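Local coordinates for Lmo0741 protein (Listeria monocytogenes, PDB 4R1H) that probably binds DNA through a winged helix-turn-helix domain and regulates transcription as a GntR-family regulator, at residues A[21-25]-A[26-30]; A[78-81]-A[82-85]. All blocks are in the same frame, centred on the assembly; numbering follows the deposited sequence.

Contact 1 (A[21-25]-A[26-30]); sequences HTEIV and TGTYE
Glu23 lays its CB over the centre of the Tyr29 ring, 3.8 Å from the centroid and 4° off the normal, a CH-pi contact. The chain bends at chi2, and its carboxylate stands at 78° to the ring plane, OE1 lying 3.2 Å from the methyl CG2 of Thr28. Ile24 CG1 approaches the same ring obliquely. The backbone sets this pairing. Helix 12-25 ends in a Schellman motif: Gly27 takes a positive phi, and Tyr29 N donates to Glu23 O over 3.2 Å from above the carbonyl plane, with a weak bond from Thr28 N to the same oxygen. Gly27 N reaches Ile24 O at 3.0 Å. Thr22 O is gripped from opposite faces of its plane by Thr26 N and by Thr26 OG1, the hydroxyl at 2.9 Å because chi1 of 62° sets it between the backbone N and the carbonyl carbon. Thr28 OG1 donates in turn to Thr26 OG1. Further out, Leu35 and Leu75 pack on Tyr29, and Lys103 of the second subunit packs on Thr22 and Thr26. A water donates to both Ile24 O and Tyr29 O. Thr22 O, Glu23 O and Ile24 O thus take loop amides, the Thr26 hydroxyl and a water in place of another helical turn.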
ATOM      1  N   HIS A  21      -3.246  15.094  -7.667  1.00 22.19           N
ATOM      2  CA  HIS A  21      -2.028  14.660  -8.287  1.00 25.35           C
ATOM      3  C   HIS A  21      -2.365  13.679  -9.391  1.00 23.63           C
ATOM      4  O   HIS A  21      -1.756  13.714 -10.494  1.00 23.40           O
ATOM      5  CB  HIS A  21      -1.094  13.939  -7.308  1.00 24.18           C
ATOM      6  CG  HIS A  21      -0.354  14.842  -6.384  1.00 25.69           C
ATOM      7  ND1 HIS A  21       0.353  14.359  -5.306  1.00 24.88           N
ATOM      8  CD2 HIS A  21      -0.164  16.185  -6.394  1.00 23.68           C
ATOM      9  CE1 HIS A  21       0.971  15.361  -4.691  1.00 26.21           C
ATOM     10  NE2 HIS A  21       0.645  16.482  -5.323  1.00 27.30           N
ATOM     11  N   THR A  22      -3.276  12.727  -9.108  1.00 25.84           N
ATOM     12  CA  THR A  22      -3.710  11.752 -10.137  1.00 26.51           C
ATOM     13  C   THR A  22      -4.283  12.387 -11.409  1.00 27.45           C
ATOM     14  O   THR A  22      -3.930  12.001 -12.562  1.00 26.55           O
ATOM     15  CB  THR A  22      -4.687  10.731  -9.464  1.00 28.77           C
ATOM     16  OG1 THR A  22      -3.857  10.006  -8.501  1.00 31.06           O
ATOM     17  CG2 THR A  22      -5.218   9.811 -10.402  1.00 33.84           C
ATOM     18  N   GLU A  23      -5.186  13.335 -11.229  1.00 25.45           N
ATOM     19  CA  GLU A  23      -5.755  14.112 -12.362  1.00 27.82           C
ATOM     20  C   GLU A  23      -4.697  14.870 -13.155  1.00 26.27           C
ATOM     21  O   GLU A  23      -4.786  14.903 -14.351  1.00 29.56           O
ATOM     22  CB  GLU A  23      -6.830  15.082 -11.902  1.00 32.11           C
ATOM     23  CG  GLU A  23      -7.992  14.392 -11.209  1.00 36.36           C
ATOM     24  CD  GLU A  23      -8.786  13.483 -12.138  1.00 44.73           C
ATOM     25  OE1 GLU A  23      -9.805  13.954 -12.675  1.00 56.73           O
ATOM     26  OE2 GLU A  23      -8.416  12.301 -12.338  1.00 53.39           O
ATOM     27  N   ILE A  24      -3.683  15.355 -12.468  1.00 25.21           N
ATOM     28  CA  ILE A  24      -2.556  16.038 -13.061  1.00 26.18           C
ATOM     29  C   ILE A  24      -1.621  15.111 -13.869  1.00 26.35           C
ATOM     30  O   ILE A  24      -1.389  15.325 -15.054  1.00 27.68           O
ATOM     31  CB  ILE A  24      -1.742  16.777 -12.021  1.00 26.04           C
ATOM     32  CG1 ILE A  24      -2.584  17.864 -11.442  1.00 25.61           C
ATOM     33  CG2 ILE A  24      -0.444  17.279 -12.685  1.00 27.49           C
ATOM     34  CD1 ILE A  24      -1.999  18.487 -10.217  1.00 26.11           C
ATOM     35  N   VAL A  25      -1.200  14.014 -13.264  1.00 25.64           N
ATOM     36  CA  VAL A  25      -0.276  13.077 -13.902  1.00 26.39           C
ATOM     37  C   VAL A  25      -0.910  12.424 -15.118  1.00 29.25           C
ATOM     38  O   VAL A  25      -0.245  12.270 -16.168  1.00 30.30           O
ATOM     39  CB  VAL A  25       0.250  12.079 -12.866  1.00 26.83           C
ATOM     40  CG1 VAL A  25       1.001  10.932 -13.539  1.00 30.99           C
ATOM     41  CG2 VAL A  25       1.182  12.825 -11.931  1.00 27.01           C
ATOM     42  N   THR A  26      -2.201  12.135 -15.063  1.00 30.19           N
ATOM     43  CA  THR A  26      -2.902  11.551 -16.216  1.00 34.31           C
ATOM     44  C   THR A  26      -3.288  12.577 -17.287  1.00 36.87           C
ATOM     45  O   THR A  26      -3.739  12.205 -18.358  1.00 37.68           O
ATOM     46  CB  THR A  26      -4.192  10.796 -15.824  1.00 34.23           C
ATOM     47  OG1 THR A  26      -5.095  11.698 -15.223  1.00 33.80           O
ATOM     48  CG2 THR A  26      -3.875   9.726 -14.874  1.00 32.97           C
ATOM     49  N   GLY A  27      -3.113  13.870 -17.052  1.00 34.19           N
ATOM     50  CA  GLY A  27      -3.429  14.841 -18.066  1.00 35.70           C
ATOM     51  C   GLY A  27      -4.890  15.158 -18.119  1.00 35.91           C
ATOM     52  O   GLY A  27      -5.341  15.846 -19.009  1.00 38.27           O
ATOM     53  N   THR A  28      -5.648  14.751 -17.113  1.00 35.96           N
ATOM     54  CA  THR A  28      -7.043  15.177 -17.012  1.00 39.27           C
ATOM     55  C   THR A  28      -7.079  16.686 -16.841  1.00 39.57           C
ATOM     56  O   THR A  28      -7.894  17.378 -17.426  1.00 41.13           O
ATOM     57  CB  THR A  28      -7.742  14.415 -15.863  1.00 42.17           C
ATOM     58  OG1 THR A  28      -7.652  13.030 -16.165  1.00 46.72           O
ATOM     59  CG2 THR A  28      -9.189  14.801 -15.736  1.00 46.89           C
ATOM     60  N   TYR A  29      -6.183  17.197 -16.032  1.00 39.12           N
ATOM     61  CA  TYR A  29      -5.911  18.620 -15.994  1.00 40.27           C
ATOM     62  C   TYR A  29      -4.639  18.784 -16.838  1.00 42.33           C
ATOM     63  O   TYR A  29      -3.632  18.091 -16.597  1.00 38.42           O
ATOM     64  CB  TYR A  29      -5.676  19.110 -14.552  1.00 41.71           C
ATOM     65  CG  TYR A  29      -6.765  18.862 -13.475  1.00 45.75           C
ATOM     66  CD1 TYR A  29      -8.078  18.478 -13.784  1.00 53.08           C
ATOM     67  CD2 TYR A  29      -6.469  19.064 -12.142  1.00 49.57           C
ATOM     68  CE1 TYR A  29      -9.031  18.284 -12.771  1.00 54.53           C
ATOM     69  CE2 TYR A  29      -7.414  18.878 -11.127  1.00 53.85           C
ATOM     70  CZ  TYR A  29      -8.701  18.490 -11.429  1.00 57.14           C
ATOM     71  OH  TYR A  29      -9.634  18.341 -10.356  1.00 56.25           O
ATOM     72  N   GLU A  30      -4.645  19.639 -17.875  1.00 43.78           N
ATOM     73  CA  GLU A  30      -3.420  19.870 -18.644  0.60 45.76           C
ATOM     74  C   GLU A  30      -2.698  21.130 -18.123  1.00 41.35           C
ATOM     75  O   GLU A  30      -3.302  21.996 -17.513  1.00 37.50           O
ATOM     76  CB  GLU A  30      -3.681  19.918 -20.169  0.60 51.46           C
ATOM     77  CG  GLU A  30      -4.429  18.711 -20.783  0.60 56.84           C
ATOM     78  CD  GLU A  30      -3.586  17.444 -21.000  0.60 61.33           C
ATOM     79  OE1 GLU A  30      -2.371  17.455 -20.685  0.60 66.28           O
ATOM     80  OE2 GLU A  30      -4.142  16.411 -21.488  0.60 59.13           O
TER
HETATM   81  O   HOH W   1      -1.071  17.546 -16.483  1.00 35.63           O

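Contact 2 (A[78-81]-A[82-85]); sequences DKRR and IEQL
Arg81 and Leu85 meet one turn apart at the start of helix 79-103, where Asp78 is the N-cap. The capping bond runs from Arg81 N to Asp78 OD2, 2.8 Å long, and meets the carboxylate oxygen on its anti side, 17° out of plane. From this anchored amide the Arg81 side chain can be followed outward. CB lies beside its own following peptide, and CG stays near Ile82 N because chi1 of 179° places it beside the carbonyl carbon. A bend at chi2 then turns the chain along the helix. NH1 passes 4.1 Å from Leu85 CB, while Leu85 N lies at the guanidinium edge, in its plane; Gln84 CB comes up obliquely. The tip is tied to another part of the fold, NH2 donating to Thr62 O, in the loop after helix 49-61. Leu85 N itself bonds to Arg81 O, and Glu83 N to Lys79 O, whereas Ile82 N reaches Asp78 O only weakly. Ile82 and Leu85 pack on Ile24, joining the start of helix 79-103 to helix 12-25. Across the exposed side, Arg80 and Glu83 have opposite charges without forming a salt bridge: Arg80 NE stays 4.5 Å from Glu83 OE2, the guanidinium and carboxylate planes 48° apart.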
ATOM      1  N   ASP A  78       4.737  24.344 -16.118  1.00 32.96           N
ATOM      2  CA  ASP A  78       6.076  23.862 -16.193  1.00 34.02           C
ATOM      3  C   ASP A  78       6.023  22.326 -16.352  1.00 32.80           C
ATOM      4  O   ASP A  78       5.680  21.602 -15.419  1.00 31.03           O
ATOM      5  CB  ASP A  78       6.913  24.250 -14.966  1.00 33.58           C
ATOM      6  CG  ASP A  78       8.354  23.850 -15.122  1.00 39.33           C
ATOM      7  OD1 ASP A  78       9.131  24.557 -15.817  1.00 43.75           O
ATOM      8  OD2 ASP A  78       8.758  22.775 -14.712  1.00 40.50           O
ATOM      9  N   LYS A  79       6.346  21.843 -17.537  1.00 35.14           N
ATOM     10  CA  LYS A  79       6.225  20.399 -17.805  1.00 36.11           C
ATOM     11  C   LYS A  79       7.178  19.567 -16.976  1.00 35.38           C
ATOM     12  O   LYS A  79       6.821  18.450 -16.570  1.00 34.42           O
ATOM     13  CB  LYS A  79       6.456  20.070 -19.271  1.00 43.08           C
ATOM     14  CG  LYS A  79       5.588  20.810 -20.286  1.00 52.77           C
ATOM     15  CD  LYS A  79       4.124  20.381 -20.380  1.00 60.87           C
ATOM     16  CE  LYS A  79       3.608  20.628 -21.807  1.00 66.72           C
ATOM     17  NZ  LYS A  79       2.140  20.384 -21.870  1.00 70.72           N
ATOM     18  N   ARG A  80       8.392  20.053 -16.733  1.00 34.32           N
ATOM     19  CA  ARG A  80       9.321  19.291 -15.940  1.00 36.75           C
ATOM     20  C   ARG A  80       8.776  19.122 -14.534  1.00 34.65           C
ATOM     21  O   ARG A  80       9.003  18.041 -13.926  1.00 30.42           O
ATOM     22  CB  ARG A  80      10.699  19.964 -15.877  1.00 41.18           C
ATOM     23  CG  ARG A  80      11.476  20.010 -17.191  1.00 49.47           C
ATOM     24  CD  ARG A  80      12.488  18.876 -17.231  1.00 54.68           C
ATOM     25  NE  ARG A  80      13.146  18.860 -18.514  1.00 59.00           N
ATOM     26  CZ  ARG A  80      14.270  19.515 -18.805  1.00 64.35           C
ATOM     27  NH1 ARG A  80      14.913  20.228 -17.879  1.00 62.58           N
ATOM     28  NH2 ARG A  80      14.763  19.452 -20.037  1.00 69.96           N
ATOM     29  N   ARG A  81       8.061  20.132 -13.990  1.00 30.37           N
ATOM     30  CA  ARG A  81       7.535  19.989 -12.632  1.00 29.11           C
ATOM     31  C   ARG A  81       6.521  18.847 -12.532  1.00 28.26           C
ATOM     32  O   ARG A  81       6.423  18.128 -11.520  1.00 26.57           O
ATOM     33  CB  ARG A  81       6.858  21.258 -12.083  1.00 28.28           C
ATOM     34  CG  ARG A  81       6.301  21.107 -10.696  1.00 27.95           C
ATOM     35  CD  ARG A  81       7.433  20.990  -9.725  1.00 29.50           C
ATOM     36  NE  ARG A  81       6.982  20.812  -8.348  1.00 31.69           N
ATOM     37  CZ  ARG A  81       6.741  19.618  -7.786  1.00 31.26           C
ATOM     38  NH1 ARG A  81       6.798  18.492  -8.521  1.00 30.09           N
ATOM     39  NH2 ARG A  81       6.361  19.529  -6.521  1.00 30.89           N
ATOM     40  N   ILE A  82       5.714  18.721 -13.561  1.00 27.44           N
ATOM     41  CA  ILE A  82       4.691  17.705 -13.599  1.00 28.07           C
ATOM     42  C   ILE A  82       5.344  16.305 -13.833  1.00 26.88           C
ATOM     43  O   ILE A  82       4.878  15.299 -13.207  1.00 27.01           O
ATOM     44  CB  ILE A  82       3.699  17.963 -14.720  1.00 30.49           C
ATOM     45  CG1 ILE A  82       2.875  19.249 -14.370  1.00 31.85           C
ATOM     46  CG2 ILE A  82       2.753  16.771 -14.881  1.00 30.10           C
ATOM     47  CD1 ILE A  82       1.992  19.738 -15.501  1.00 33.01           C
ATOM     48  N   GLU A  83       6.374  16.274 -14.668  1.00 27.93           N
ATOM     49  CA  GLU A  83       7.204  15.035 -14.784  1.00 31.22           C
ATOM     50  C   GLU A  83       7.789  14.615 -13.432  1.00 30.39           C
ATOM     51  O   GLU A  83       7.820  13.414 -13.064  1.00 28.04           O
ATOM     52  CB  GLU A  83       8.287  15.175 -15.809  1.00 36.57           C
ATOM     53  CG  GLU A  83       7.731  15.197 -17.227  1.00 41.52           C
ATOM     54  CD  GLU A  83       8.689  15.809 -18.237  1.00 53.58           C
ATOM     55  OE1 GLU A  83       8.193  16.261 -19.299  1.00 59.21           O
ATOM     56  OE2 GLU A  83       9.920  15.842 -17.968  1.00 56.46           O
ATOM     57  N   GLN A  84       8.276  15.596 -12.671  1.00 29.03           N
ATOM     58  CA  GLN A  84       8.902  15.296 -11.374  0.60 30.60           C
ATOM     59  C   GLN A  84       7.839  14.786 -10.392  1.00 26.62           C
ATOM     60  O   GLN A  84       8.126  13.865  -9.570  1.00 26.94           O
ATOM     61  CB  GLN A  84       9.706  16.517 -10.828  0.60 33.08           C
ATOM     62  CG  GLN A  84      10.434  16.295  -9.496  0.60 35.11           C
ATOM     63  CD  GLN A  84      11.699  15.424  -9.585  0.60 39.18           C
ATOM     64  OE1 GLN A  84      12.593  15.645 -10.434  0.60 43.39           O
ATOM     65  NE2 GLN A  84      11.798  14.429  -8.683  0.60 40.44           N
ATOM     66  N   LEU A  85       6.614  15.338 -10.456  1.00 24.71           N
ATOM     67  CA  LEU A  85       5.522  14.853  -9.618  1.00 24.27           C
ATOM     68  C   LEU A  85       5.224  13.327  -9.928  1.00 25.92           C
ATOM     69  O   LEU A  85       5.147  12.490  -8.996  1.00 23.80           O
ATOM     70  CB  LEU A  85       4.272  15.630  -9.885  1.00 24.85           C
ATOM     71  CG  LEU A  85       2.991  15.184  -9.182  1.00 23.34           C
ATOM     72  CD1 LEU A  85       3.101  15.235  -7.673  1.00 24.62           C
ATOM     73  CD2 LEU A  85       1.754  15.963  -9.612  1.00 25.19           C
TER

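Both contacts are mainly surface features, yet each contributes a buried residue, Ile24 in contact 1 and Leu85 in contact 2, to one packing seam between helices 12-25 and 79-103. There Ile24 CG2 meets Ile82 CG2 at 3.9 Å, Val25 CG2 lies 3.9 Å from Leu85 CD2, and His21 NE2 comes within 3.6 Å of Leu85 CD1. The centres are about 11 Å apart. Their chemistry differs with place: contact 1 closes a helix, engaging C-terminal carbonyls, whereas contact 2 opens one, its carboxylate engaging an N-terminal amide. The second subunit packs against contact 1 but touches neither segment of contact 2.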